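Local coordinates for uncharacterized protein (Bacillus subtilis, PDB 5IHY), which belongs to the HD-domain family and probably acts as a metal-dependent phosphohydrolase, cleaving phosphate-containing substrates such as nucleotides, at the interface of chains A and B. Sequence-based numbering; all coordinates share one arbitrary frame. Chains: chain A/B, Uncharacterized protein.

Contact 1: the interface of chains A and B. Residues chain A 138, 141-142, 145; chain B 144, 147, 152-154.
A:Ala141 and A:Met145, one turn apart on helix 136-149, come so near to B:Phe144 on the equivalent helix 136-150 that the CA atoms of A:Met145 and B:Phe144 are 5.0 Å apart, while beyond the end of the chain B helix B:His152 and B:Gly153 run extended (psi 166° and 168°) into B:Leu154. The element belongs to an HD-domain protein, and the same helix of each copy enters this two-fold symmetric association, which may be a dimer in solution, although the structure alone does not show that.

The small side chain of A:Ala141 fits the close approach of the two helices. Its methyl group CB makes a CH-pi contact with the B:Phe144 ring, 3.6 Å from CE1. CB of A:Ala141 lies 3.5 Å above the plane of the B:Phe144 ring, over its centre, which shows that the face is used. B:Phe144 has CG anti to its carbonyl carbon (chi1 -75°), which lays the ring along the chain A helix with a face toward it. The same methyl also meets the isobutyl tip of B:Leu154, with CB of A:Ala141 at 3.9 Å from CD1, so phenyl and isobutyl groups share one methyl.

A:Met145, modelled as selenomethionine, hides 65 Å² and reaches between helix and loop. Its CG lies 4.0 Å from CB of B:Phe144, the two side chains crossing at a slant, and 3.4 Å from the backbone O of that residue. Farther out, SE passes B:Leu154 at about a right angle, 3.9 Å from its CB. The bend at the last torsion carries the terminal methyl CE of A:Met145 against the extended loop, 3.9 Å from the backbone carbonyl carbon C of B:Gly153. B:Leu154, hiding 50 Å², thus covers A:Met145 with its CB and A:Ala141 with its branch end. A:Val138 and A:Arg142 border the patch with looser aliphatic contacts.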
# COMPACT_ATOMS: atom_id res chain seq x y z
N VAL A 138 6.65 -7.25 2.96
CA VAL A 138 5.48 -7.20 3.83
C VAL A 138 5.39 -5.85 4.56
O VAL A 138 4.29 -5.32 4.75
CB VAL A 138 5.40 -8.43 4.80
CG1 VAL A 138 6.74 -8.67 5.52
CG2 VAL A 138 4.25 -8.28 5.80
N ALA A 141 4.00 -3.23 2.18
CA ALA A 141 2.54 -3.42 2.12
C ALA A 141 1.84 -2.76 3.31
O ALA A 141 0.93 -1.95 3.13
CB ALA A 141 2.19 -4.90 2.03
N ARG A 142 2.29 -3.10 4.51
CA ARG A 142 1.69 -2.65 5.76
C ARG A 142 1.71 -1.13 5.96
O ARG A 142 0.75 -0.56 6.49
CB ARG A 142 2.33 -3.35 6.97
CG ARG A 142 1.90 -4.81 7.16
CD ARG A 142 2.60 -5.42 8.38
NE ARG A 142 2.01 -4.95 9.64
CZ ARG A 142 2.71 -4.69 10.75
NH1 ARG A 142 4.04 -4.82 10.76
NH2 ARG A 142 2.09 -4.28 11.84
N MSE A 145 -1.01 0.40 3.57
CA MSE A 145 -2.34 0.11 4.11
C MSE A 145 -2.69 1.08 5.24
O MSE A 145 -3.78 1.66 5.25
CB MSE A 145 -2.43 -1.34 4.61
CG MSE A 145 -2.21 -2.37 3.50
SE MSE A 145 -2.68 -4.19 3.99
CE MSE A 145 -4.57 -3.93 4.35
N PHE B 144 -2.33 -1.08 -2.15
CA PHE B 144 -2.34 -1.32 -0.70
C PHE B 144 -2.98 -0.18 0.10
O PHE B 144 -3.62 -0.41 1.13
CB PHE B 144 -0.93 -1.61 -0.18
CG PHE B 144 -0.42 -2.99 -0.52
CD1 PHE B 144 -1.01 -4.12 0.03
CD2 PHE B 144 0.68 -3.15 -1.36
CE1 PHE B 144 -0.53 -5.39 -0.27
CE2 PHE B 144 1.17 -4.42 -1.67
CZ PHE B 144 0.56 -5.54 -1.12
N ALA B 147 -6.75 -0.73 -0.29
CA ALA B 147 -7.16 -1.80 0.62
C ALA B 147 -7.30 -1.30 2.05
O ALA B 147 -8.26 -1.63 2.75
CB ALA B 147 -6.18 -2.96 0.55
N HIS B 152 -9.96 -3.63 3.43
CA HIS B 152 -9.67 -4.96 2.89
C HIS B 152 -8.33 -5.49 3.40
O HIS B 152 -7.55 -4.73 3.97
CB HIS B 152 -9.71 -4.95 1.35
CG HIS B 152 -11.05 -4.59 0.79
ND1 HIS B 152 -11.20 -3.75 -0.29
CD2 HIS B 152 -12.30 -4.96 1.17
CE1 HIS B 152 -12.49 -3.61 -0.55
NE2 HIS B 152 -13.17 -4.34 0.31
N GLY B 153 -8.09 -6.78 3.21
CA GLY B 153 -6.90 -7.45 3.75
C GLY B 153 -5.69 -7.36 2.85
O GLY B 153 -5.79 -6.95 1.69
N LEU B 154 -4.53 -7.74 3.39
CA LEU B 154 -3.31 -7.82 2.59
C LEU B 154 -3.43 -9.00 1.63
O LEU B 154 -3.22 -8.85 0.43
CB LEU B 154 -2.08 -7.98 3.49
CG LEU B 154 -0.69 -7.50 3.03
CD1 LEU B 154 0.25 -7.46 4.22
CD2 LEU B 154 -0.09 -8.36 1.93

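Contact 2: the interface of chains A and B. Residues chain A 137, 187, 191; chain B 198, 201.
Helix 179-202 of chain A, through A:Glu187 and A:Phe191, and helix 136-149 of chain A, through A:Ala137, meet helix 179-202 of chain B near its end, at B:Gln198 and B:Lys201. In this HD-domain protein the patch therefore pairs two copies of the long C-terminal helix, within an interface whose two-fold symmetry is compatible with a dimer, though oligomeric state cannot be settled from the coordinates.

A:Phe191 and B:Gln198 form the apolar part. The CG methylene of the glutamine sits over the centre of the phenyl ring, 3.6 Å from the centroid, a CH-pi contact made by the aliphatic stem. The two side chains run antiparallel alongside one another, with ring and amide planes inclined by 25°, so the flat groups are nearly parallel but the amide is displaced toward the CB side of the phenylalanine. A bend of B:Gln198 at its second torsion (chi2 67°) turns the amide away from the direction of the stem. The same CG is touched by CB of A:Ala137 at 3.6 Å, roughly at right angles to the ring contact, leaving this methylene packed from two sides by chain A.

Charge is matched farther along. B:Lys201 and A:Glu187 reach toward each other from the two chains, and NZ donates a hydrogen bond to OE1 of the carboxylate at 2.6 Å, forming a salt bridge. NZ of B:Lys201 lies on the syn side of OE1, 18° out of the carboxylate plane. It is also 3.2 Å from OE2, consistent with a second, longer hydrogen bond that would make the grip two-pronged but uneven.

The B:Gln198 amide lies beside that carboxylate, with OE1 of the glutamine 3.5 Å from OE2 of A:Glu187 and NE2 at 3.9 Å. Oxygen facing oxygen is unfavourable, and the amide orientation at this resolution is best treated as provisional. A:Glu187 hides 55 Å² here, and B:Gln198 48 Å².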
# COMPACT_ATOMS: atom_id res chain seq x y z
N ALA A 137 9.23 -6.70 1.87
CA ALA A 137 8.01 -6.64 1.05
C ALA A 137 6.76 -6.46 1.89
O ALA A 137 5.91 -5.62 1.58
CB ALA A 137 7.90 -7.87 0.18
N GLU A 187 18.55 -8.94 4.15
CA GLU A 187 17.93 -9.14 2.85
C GLU A 187 16.63 -8.35 2.71
O GLU A 187 16.29 -7.91 1.61
CB GLU A 187 17.71 -10.64 2.58
CG GLU A 187 17.65 -11.00 1.09
CD GLU A 187 16.65 -12.12 0.77
OE1 GLU A 187 16.53 -13.08 1.56
OE2 GLU A 187 15.97 -12.02 -0.28
N PHE A 191 15.93 -5.10 -0.01
CA PHE A 191 14.78 -5.10 -0.90
C PHE A 191 13.98 -3.80 -0.75
O PHE A 191 13.52 -3.23 -1.74
CB PHE A 191 13.85 -6.30 -0.70
CG PHE A 191 12.63 -6.25 -1.58
CD1 PHE A 191 12.70 -6.71 -2.89
CD2 PHE A 191 11.45 -5.69 -1.13
CE1 PHE A 191 11.59 -6.64 -3.72
CE2 PHE A 191 10.33 -5.61 -1.96
CZ PHE A 191 10.41 -6.09 -3.25
N GLN B 198 9.34 -11.67 -3.51
CA GLN B 198 9.84 -11.28 -2.18
C GLN B 198 8.77 -11.43 -1.09
O GLN B 198 9.06 -11.84 0.03
CB GLN B 198 10.36 -9.84 -2.21
CG GLN B 198 11.03 -9.38 -0.94
CD GLN B 198 12.33 -10.10 -0.65
OE1 GLN B 198 13.11 -10.42 -1.56
NE2 GLN B 198 12.59 -10.36 0.63
N LYS B 201 8.23 -15.08 0.13
CA LYS B 201 9.17 -15.63 1.10
C LYS B 201 9.17 -14.87 2.44
O LYS B 201 9.54 -15.43 3.47
CB LYS B 201 10.57 -15.85 0.51
CG LYS B 201 11.44 -14.64 0.32
CD LYS B 201 12.63 -15.03 -0.55
CE LYS B 201 13.84 -14.18 -0.24
NZ LYS B 201 14.29 -14.32 1.19

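The C-alpha centres of contact 1 and contact 2 are about 16 Å apart, and the two share helix 136-149 of chain A: A:Ala137, near its start, serves contact 2, whereas A:Val138 and residues farther along, to A:Met145, serve contact 1. On chain B the elements differ, with the equivalent helix and the following loop in one and the C-terminal helix in the other. Contact 1 is mainly apolar, while contact 2 adds a charged pair. Because the interface is two-fold symmetric, each has a twin with chains exchanged, so both helix types of either copy join in the association.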